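Local coordinates for 8-demethyl-8-aminoriboflavin-5'-phosphate synthase (Streptomyces davawensis, PDB 5MLD), which replaces the C-8 methyl group of riboflavin-5'-phosphate (FMN) with an amino group, with glutamate as amino donor, on the way to the antibiotic roseoflavin, at residues A[8-13]-A[95-100]; A[89-94]-A[139-144]. One frame throughout, in Å; residues are numbered along the deposited sequence.

From the N terminus, strand 4-9 runs out into the loop 10-13, which holds the flavin phosphate. Interaction 1 closes a loop from 8-13 to 95-100, joining this phosphate loop to the start of helix 98-107. Residues 89-94, just ahead, include the last part of strand 84-92, and interaction 2 closes a loop from there to 139-144 on helix 138-152. The second opens before the first has closed, so they cross. Strands 4-9 and 84-92 are parallel neighbours in one sheet, and the contacts touch where Thr89 OG1 lies 3.1 Å from Thr97 N. Interaction 1 serves the phosphate end of the bound flavin, interaction 2 mainly its ring system.

Interaction 1: residues A[8-13]-A[95-100]; sequences LNTTLR and MCTSAA. With 8DP (8-demethyl-8-aminoriboflavin-5'-phosphate), chain I.
Thr97 reaches across to Thr10 from the start of helix 98-107. Following its side chain outward, Thr97 CB lies 3.5 Å from Thr10 O. Thr97 CG2 flanks Thr10 O at 3.6 Å. OG1, set between the backbone N and the carbonyl carbon (chi1 64°), donates a short 2.6 Å hydrogen bond to Thr10 O. It also accepts from Ala100 N at 3.2 Å in a nearly straight N-cap bond, so one hydroxyl both ties down the loop and caps the helix. Beside it, Thr10 CG2 packs on Ala100 CB, while Leu12 CD2 lies 3.8 Å from Ala99 CB and also touches Ser98 OG, itself hydrogen-bonded to Glu105 of the second subunit. At the end of the strand, Asn9 OD1 accepts from Thr11 N in an Asx turn. Thr11 OG1 bonds to ligand phosphate oxygen O3 at 2.6 Å. Arg13 NH2 bonds to the same O3 at 3.0 Å, in the guanidinium plane, and NE adds a longer bond. Arg13, important for positioning the amino donor glutamate, also forms a salt bridge through NH1 to Asp58 of the second subunit. A phosphate-binding loop directly after the first strand of the sheet, whose neighbours 38-43 and 84-92 run parallel to it, is the hallmark of the flavodoxin-like fold.

Interaction 2: residues A[89-94]-A[139-144]; sequences TPITLN and HHVAGT. With 8DP (8-demethyl-8-aminoriboflavin-5'-phosphate), chain I.
Asn94 bonds to His140 from an unusual backbone: Leu93 and Asn94, two successive residues, both have positive phi, and Asn94 CG sits off the usual staggered positions (chi1 -129°). ND1 of the His140 imidazole donates to Asn94 OD1 over 2.8 Å with an angle of 170° at the hydrogen. OD1 lies at the ring's edge, near its plane, while the donor stands slightly tilted from the amide plane. The two side chains cross at about a right angle, with amide and ring planes 45° apart. CG of His140 lies anti to the backbone N, beside its carbonyl carbon.

Next to this bond, Val141 CG2 rests 3.7 Å from Asn94 O. Val141 CG2 also faces Ile91 CG1 at 4.3 Å, a looser apolar contact, and CG1 of the valine approaches Thr89 CG2. On the ligand side, Leu93 N donates to flavin N3 at 3.2 Å and Asn94 N to O8 at 2.9 Å. Ile91 CG2 packs against the ring system near N5 and C15, Thr92 CB touches C11, and Pro90 CG reaches phosphate oxygen O3 at 3.5 Å.

His140 NE2 is hydrogen-bonded to NE2 of His140 in the second subunit, and the ring stacks on His140 of the fourth. If ND1 donates in both copies of the NE2-linked pair, the ring whose NE2 donates would carry both protons and be cationic, while the other would be neutral. The backbone that reads the flavin's polar edge is thus joined, through Asn94, to a histidine cluster at the subunit interface.

Interaction 1: residues A[8-13]-A[95-100]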
loop_
_atom_site.group_PDB
_atom_site.type_symbol
_atom_site.label_atom_id
_atom_site.label_comp_id
_atom_site.label_asym_id
_atom_site.label_seq_id
_atom_site.Cartn_x
_atom_site.Cartn_y
_atom_site.Cartn_z
ATOM N N LEU A 8 15.113 -11.580 -12.357
ATOM C CA LEU A 8 14.369 -12.717 -11.808
ATOM C C LEU A 8 12.932 -12.625 -12.307
ATOM O O LEU A 8 12.176 -11.755 -11.871
ATOM C CB LEU A 8 14.406 -12.734 -10.279
ATOM C CG LEU A 8 15.806 -12.759 -9.665
ATOM C CD1 LEU A 8 15.703 -12.793 -8.136
ATOM C CD2 LEU A 8 16.596 -13.948 -10.195
ATOM N N ASN A 9 12.564 -13.503 -13.242
ATOM C CA ASN A 9 11.170 -13.614 -13.649
ATOM C C ASN A 9 10.441 -14.415 -12.579
ATOM O O ASN A 9 10.700 -15.612 -12.406
ATOM C CB ASN A 9 11.045 -14.289 -15.013
ATOM C CG ASN A 9 9.629 -14.281 -15.510
ATOM O OD1 ASN A 9 8.701 -14.145 -14.717
ATOM N ND2 ASN A 9 9.449 -14.413 -16.818
ATOM N N THR A 10 9.514 -13.767 -11.869
ATOM C CA THR A 10 8.842 -14.427 -10.754
ATOM C C THR A 10 7.438 -14.911 -11.121
ATOM O O THR A 10 6.593 -15.080 -10.232
ATOM C CB THR A 10 8.820 -13.497 -9.535
ATOM O OG1 THR A 10 8.187 -12.266 -9.876
ATOM C CG2 THR A 10 10.273 -13.157 -9.113
ATOM N N THR A 11 7.189 -15.157 -12.408
ATOM C CA THR A 11 5.942 -15.779 -12.837
ATOM C C THR A 11 5.728 -17.121 -12.138
ATOM O O THR A 11 6.676 -17.812 -11.753
ATOM C CB THR A 11 5.954 -15.998 -14.357
ATOM O OG1 THR A 11 4.724 -16.610 -14.757
ATOM C CG2 THR A 11 7.112 -16.914 -14.765
ATOM N N LEU A 12 4.460 -17.502 -12.002
ATOM C CA LEU A 12 4.097 -18.758 -11.364
ATOM C C LEU A 12 4.023 -19.936 -12.325
ATOM O O LEU A 12 3.795 -21.063 -11.871
ATOM C CB LEU A 12 2.752 -18.610 -10.648
ATOM C CG LEU A 12 2.823 -17.607 -9.502
ATOM C CD1 LEU A 12 1.447 -17.461 -8.864
ATOM C CD2 LEU A 12 3.858 -18.030 -8.470
ATOM N N ARG A 13 4.213 -19.719 -13.620
ATOM C CA ARG A 13 4.152 -20.810 -14.584
ATOM C C ARG A 13 5.564 -21.284 -14.927
ATOM O O ARG A 13 6.440 -20.476 -15.238
ATOM C CB ARG A 13 3.380 -20.388 -15.836
ATOM C CG ARG A 13 4.074 -19.366 -16.731
ATOM C CD ARG A 13 3.077 -18.672 -17.648
ATOM N NE ARG A 13 2.325 -17.663 -16.921
ATOM C CZ ARG A 13 1.061 -17.776 -16.527
ATOM N NH1 ARG A 13 0.357 -18.875 -16.790
ATOM N NH2 ARG A 13 0.504 -16.772 -15.852
ATOM N N MET A 95 -0.009 -7.229 -5.294
ATOM C CA MET A 95 1.350 -7.408 -4.801
ATOM C C MET A 95 2.208 -8.013 -5.906
ATOM O O MET A 95 1.722 -8.343 -6.997
ATOM C CB MET A 95 1.385 -8.323 -3.564
ATOM C CG MET A 95 0.573 -7.815 -2.386
ATOM S SD MET A 95 0.543 -9.024 -1.046
ATOM C CE MET A 95 -0.831 -10.037 -1.559
ATOM N N CYS A 96 3.495 -8.186 -5.613
ATOM C CA CYS A 96 4.304 -9.080 -6.421
ATOM C C CYS A 96 3.719 -10.494 -6.342
ATOM O O CYS A 96 2.796 -10.768 -5.563
ATOM C CB CYS A 96 5.752 -9.072 -5.940
ATOM S SG CYS A 96 5.911 -9.544 -4.199
ATOM N N THR A 97 4.249 -11.411 -7.149
ATOM C CA THR A 97 3.742 -12.778 -7.018
ATOM C C THR A 97 4.209 -13.428 -5.717
ATOM O O THR A 97 5.145 -12.968 -5.054
ATOM C CB THR A 97 4.176 -13.671 -8.176
ATOM O OG1 THR A 97 5.608 -13.799 -8.172
ATOM C CG2 THR A 97 3.680 -13.140 -9.505
ATOM N N SER A 98 3.544 -14.536 -5.353
ATOM C CA SER A 98 3.987 -15.271 -4.171
ATOM C C SER A 98 5.407 -15.795 -4.348
ATOM O O SER A 98 6.139 -15.948 -3.359
ATOM C CB SER A 98 3.033 -16.428 -3.849
ATOM O OG SER A 98 2.966 -17.338 -4.932
ATOM N N ALA A 99 5.818 -16.068 -5.597
ATOM C CA ALA A 99 7.188 -16.521 -5.850
ATOM C C ALA A 99 8.215 -15.437 -5.529
ATOM O O ALA A 99 9.249 -15.720 -4.907
ATOM C CB ALA A 99 7.338 -16.971 -7.305
ATOM N N ALA A 100 7.964 -14.205 -5.972
ATOM C CA ALA A 100 8.803 -13.074 -5.576
ATOM C C ALA A 100 8.812 -12.920 -4.063
ATOM O O ALA A 100 9.848 -12.618 -3.451
ATOM C CB ALA A 100 8.289 -11.794 -6.247
HETATM C C4 8DP I . -1.712 -10.822 -13.883
HETATM C C5 8DP I . -3.236 -10.683 -13.783
HETATM C C8 8DP I . -3.880 -13.938 -11.108
HETATM N N3 8DP I . -4.055 -10.068 -9.591
HETATM C C2 8DP I . -0.215 -11.628 -15.825
HETATM N N2 8DP I . -3.828 -15.302 -11.571
HETATM N N1 8DP I . -3.556 -10.472 -12.309
HETATM C C6 8DP I . -3.726 -11.532 -11.479
HETATM O O6 8DP I . -2.107 -12.850 -15.170
HETATM N N4 8DP I . -3.439 -8.144 -12.613
HETATM C C12 8DP I . -4.002 -11.323 -10.110
HETATM C C13 8DP I . -3.613 -9.215 -11.799
HETATM C C14 8DP I . -3.858 -9.016 -10.433
HETATM C C15 8DP I . -3.907 -7.697 -9.965
HETATM C C16 8DP I . -3.493 -6.920 -12.127
HETATM C C1 8DP I . 0.616 -12.883 -16.111
HETATM C C3 8DP I . -1.117 -12.013 -14.651
HETATM C C7 8DP I . -3.692 -12.855 -11.991
HETATM C C9 8DP I . -4.147 -13.700 -9.728
HETATM O O1 8DP I . 4.407 -13.587 -16.573
HETATM P P1 8DP I . 2.929 -13.983 -16.366
HETATM O O2 8DP I . 2.382 -14.646 -17.679
HETATM O O3 8DP I . 2.757 -14.923 -15.181
HETATM O O4 8DP I . 2.074 -12.635 -16.123
HETATM O O5 8DP I . 0.646 -10.574 -15.578
HETATM O O7 8DP I . -0.925 -10.011 -13.361
HETATM C C10 8DP I . -4.359 -14.851 -8.767
HETATM C C11 8DP I . -4.196 -12.415 -9.250
HETATM O O8 8DP I . -4.134 -7.423 -8.616
HETATM N N5 8DP I . -3.718 -6.685 -10.820
HETATM O O9 8DP I . -3.300 -5.786 -12.954
#

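Interaction 2: residues A[89-94]-A[139-144]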
loop_
_atom_site.group_PDB
_atom_site.type_symbol
_atom_site.label_atom_id
_atom_site.label_comp_id
_atom_site.label_asym_id
_atom_site.label_seq_id
_atom_site.Cartn_x
_atom_site.Cartn_y
_atom_site.Cartn_z
ATOM N N THR A 89 8.229 -9.020 -12.130
ATOM C CA THR A 89 7.162 -9.763 -11.494
ATOM C C THR A 89 5.818 -9.478 -12.147
ATOM O O THR A 89 5.490 -8.324 -12.449
ATOM C CB THR A 89 7.088 -9.444 -9.985
ATOM O OG1 THR A 89 6.076 -10.261 -9.383
ATOM C CG2 THR A 89 6.792 -7.952 -9.720
ATOM N N PRO A 90 5.018 -10.512 -12.385
ATOM C CA PRO A 90 3.587 -10.285 -12.576
ATOM C C PRO A 90 3.010 -9.716 -11.290
ATOM O O PRO A 90 3.606 -9.816 -10.212
ATOM C CB PRO A 90 3.028 -11.686 -12.864
ATOM C CG PRO A 90 4.195 -12.583 -13.040
ATOM C CD PRO A 90 5.360 -11.944 -12.346
ATOM N N ILE A 91 1.813 -9.145 -11.398
ATOM C CA ILE A 91 1.090 -8.634 -10.234
ATOM C C ILE A 91 0.021 -9.640 -9.833
ATOM O O ILE A 91 -0.786 -10.052 -10.675
ATOM C CB ILE A 91 0.460 -7.269 -10.535
ATOM C CG1 ILE A 91 1.583 -6.270 -10.856
ATOM C CG2 ILE A 91 -0.453 -6.832 -9.350
ATOM C CD1 ILE A 91 1.128 -4.947 -11.471
ATOM N N THR A 92 0.001 -10.034 -8.554
ATOM C CA THR A 92 -1.125 -10.824 -8.044
ATOM C C THR A 92 -1.598 -10.215 -6.737
ATOM O O THR A 92 -0.784 -9.962 -5.843
ATOM C CB THR A 92 -0.799 -12.323 -7.836
ATOM O OG1 THR A 92 0.210 -12.513 -6.827
ATOM C CG2 THR A 92 -0.383 -12.996 -9.138
ATOM N N LEU A 93 -2.917 -10.019 -6.627
ATOM C CA LEU A 93 -3.554 -9.460 -5.435
ATOM C C LEU A 93 -2.995 -8.082 -5.091
ATOM O O LEU A 93 -2.837 -7.756 -3.912
ATOM C CB LEU A 93 -3.402 -10.393 -4.225
ATOM C CG LEU A 93 -3.472 -11.901 -4.491
ATOM C CD1 LEU A 93 -3.036 -12.652 -3.262
ATOM C CD2 LEU A 93 -4.859 -12.290 -4.930
ATOM N N ASN A 94 -2.643 -7.297 -6.110
ATOM C CA ASN A 94 -2.022 -5.983 -5.934
ATOM C C ASN A 94 -0.673 -6.071 -5.225
ATOM O O ASN A 94 -0.239 -5.096 -4.598
ATOM C CB ASN A 94 -2.941 -5.020 -5.167
ATOM C CG ASN A 94 -3.109 -3.689 -5.884
ATOM O OD1 ASN A 94 -2.751 -2.640 -5.372
ATOM N ND2 ASN A 94 -3.649 -3.743 -7.081
ATOM N N HIS A 139 2.354 0.813 -9.363
ATOM C CA HIS A 139 3.058 1.717 -8.443
ATOM C C HIS A 139 3.013 1.220 -6.993
ATOM O O HIS A 139 3.956 1.448 -6.216
ATOM C CB HIS A 139 2.485 3.130 -8.586
ATOM C CG HIS A 139 2.794 3.752 -9.915
ATOM N ND1 HIS A 139 1.857 3.887 -10.919
ATOM C CD2 HIS A 139 3.957 4.228 -10.423
ATOM C CE1 HIS A 139 2.424 4.435 -11.979
ATOM N NE2 HIS A 139 3.695 4.659 -11.701
ATOM N N HIS A 140 1.940 0.535 -6.617
ATOM C CA HIS A 140 1.845 -0.051 -5.281
ATOM C C HIS A 140 2.901 -1.137 -5.081
ATOM O O HIS A 140 3.611 -1.159 -4.067
ATOM C CB HIS A 140 0.430 -0.605 -5.080
ATOM C CG HIS A 140 0.175 -1.162 -3.710
ATOM N ND1 HIS A 140 -0.868 -2.022 -3.444
ATOM C CD2 HIS A 140 0.813 -0.968 -2.531
ATOM C CE1 HIS A 140 -0.856 -2.343 -2.161
ATOM N NE2 HIS A 140 0.148 -1.709 -1.583
ATOM N N VAL A 141 3.040 -2.036 -6.057
ATOM C CA VAL A 141 4.050 -3.082 -5.952
ATOM C C VAL A 141 5.445 -2.481 -5.951
ATOM O O VAL A 141 6.317 -2.908 -5.182
ATOM C CB VAL A 141 3.879 -4.105 -7.095
ATOM C CG1 VAL A 141 5.003 -5.103 -7.071
ATOM C CG2 VAL A 141 2.549 -4.830 -6.952
ATOM N N ALA A 142 5.677 -1.483 -6.807
ATOM C CA ALA A 142 6.991 -0.854 -6.861
ATOM C C ALA A 142 7.348 -0.252 -5.518
ATOM O O ALA A 142 8.469 -0.429 -5.032
ATOM C CB ALA A 142 7.035 0.213 -7.961
ATOM N N GLY A 143 6.396 0.418 -4.879
ATOM C CA GLY A 143 6.679 0.987 -3.571
ATOM C C GLY A 143 7.068 -0.082 -2.570
ATOM O O GLY A 143 8.072 0.044 -1.862
ATOM N N THR A 144 6.293 -1.170 -2.523
ATOM C CA THR A 144 6.555 -2.224 -1.542
ATOM C C THR A 144 7.877 -2.938 -1.822
ATOM O O THR A 144 8.701 -3.120 -0.917
ATOM C CB THR A 144 5.387 -3.217 -1.534
ATOM O OG1 THR A 144 4.193 -2.523 -1.158
ATOM C CG2 THR A 144 5.634 -4.296 -0.520
HETATM C C4 8DP I . -1.712 -10.822 -13.883
HETATM C C5 8DP I . -3.236 -10.683 -13.783
HETATM C C8 8DP I . -3.880 -13.938 -11.108
HETATM N N3 8DP I . -4.055 -10.068 -9.591
HETATM C C2 8DP I . -0.215 -11.628 -15.825
HETATM N N2 8DP I . -3.828 -15.302 -11.571
HETATM N N1 8DP I . -3.556 -10.472 -12.309
HETATM C C6 8DP I . -3.726 -11.532 -11.479
HETATM O O6 8DP I . -2.107 -12.850 -15.170
HETATM N N4 8DP I . -3.439 -8.144 -12.613
HETATM C C12 8DP I . -4.002 -11.323 -10.110
HETATM C C13 8DP I . -3.613 -9.215 -11.799
HETATM C C14 8DP I . -3.858 -9.016 -10.433
HETATM C C15 8DP I . -3.907 -7.697 -9.965
HETATM C C16 8DP I . -3.493 -6.920 -12.127
HETATM C C1 8DP I . 0.616 -12.883 -16.111
HETATM C C3 8DP I . -1.117 -12.013 -14.651
HETATM C C7 8DP I . -3.692 -12.855 -11.991
HETATM C C9 8DP I . -4.147 -13.700 -9.728
HETATM O O1 8DP I . 4.407 -13.587 -16.573
HETATM P P1 8DP I . 2.929 -13.983 -16.366
HETATM O O2 8DP I . 2.382 -14.646 -17.679
HETATM O O3 8DP I . 2.757 -14.923 -15.181
HETATM O O4 8DP I . 2.074 -12.635 -16.123
HETATM O O5 8DP I . 0.646 -10.574 -15.578
HETATM O O7 8DP I . -0.925 -10.011 -13.361
HETATM C C10 8DP I . -4.359 -14.851 -8.767
HETATM C C11 8DP I . -4.196 -12.415 -9.250
HETATM O O8 8DP I . -4.134 -7.423 -8.616
HETATM N N5 8DP I . -3.718 -6.685 -10.820
HETATM O O9 8DP I . -3.300 -5.786 -12.954
#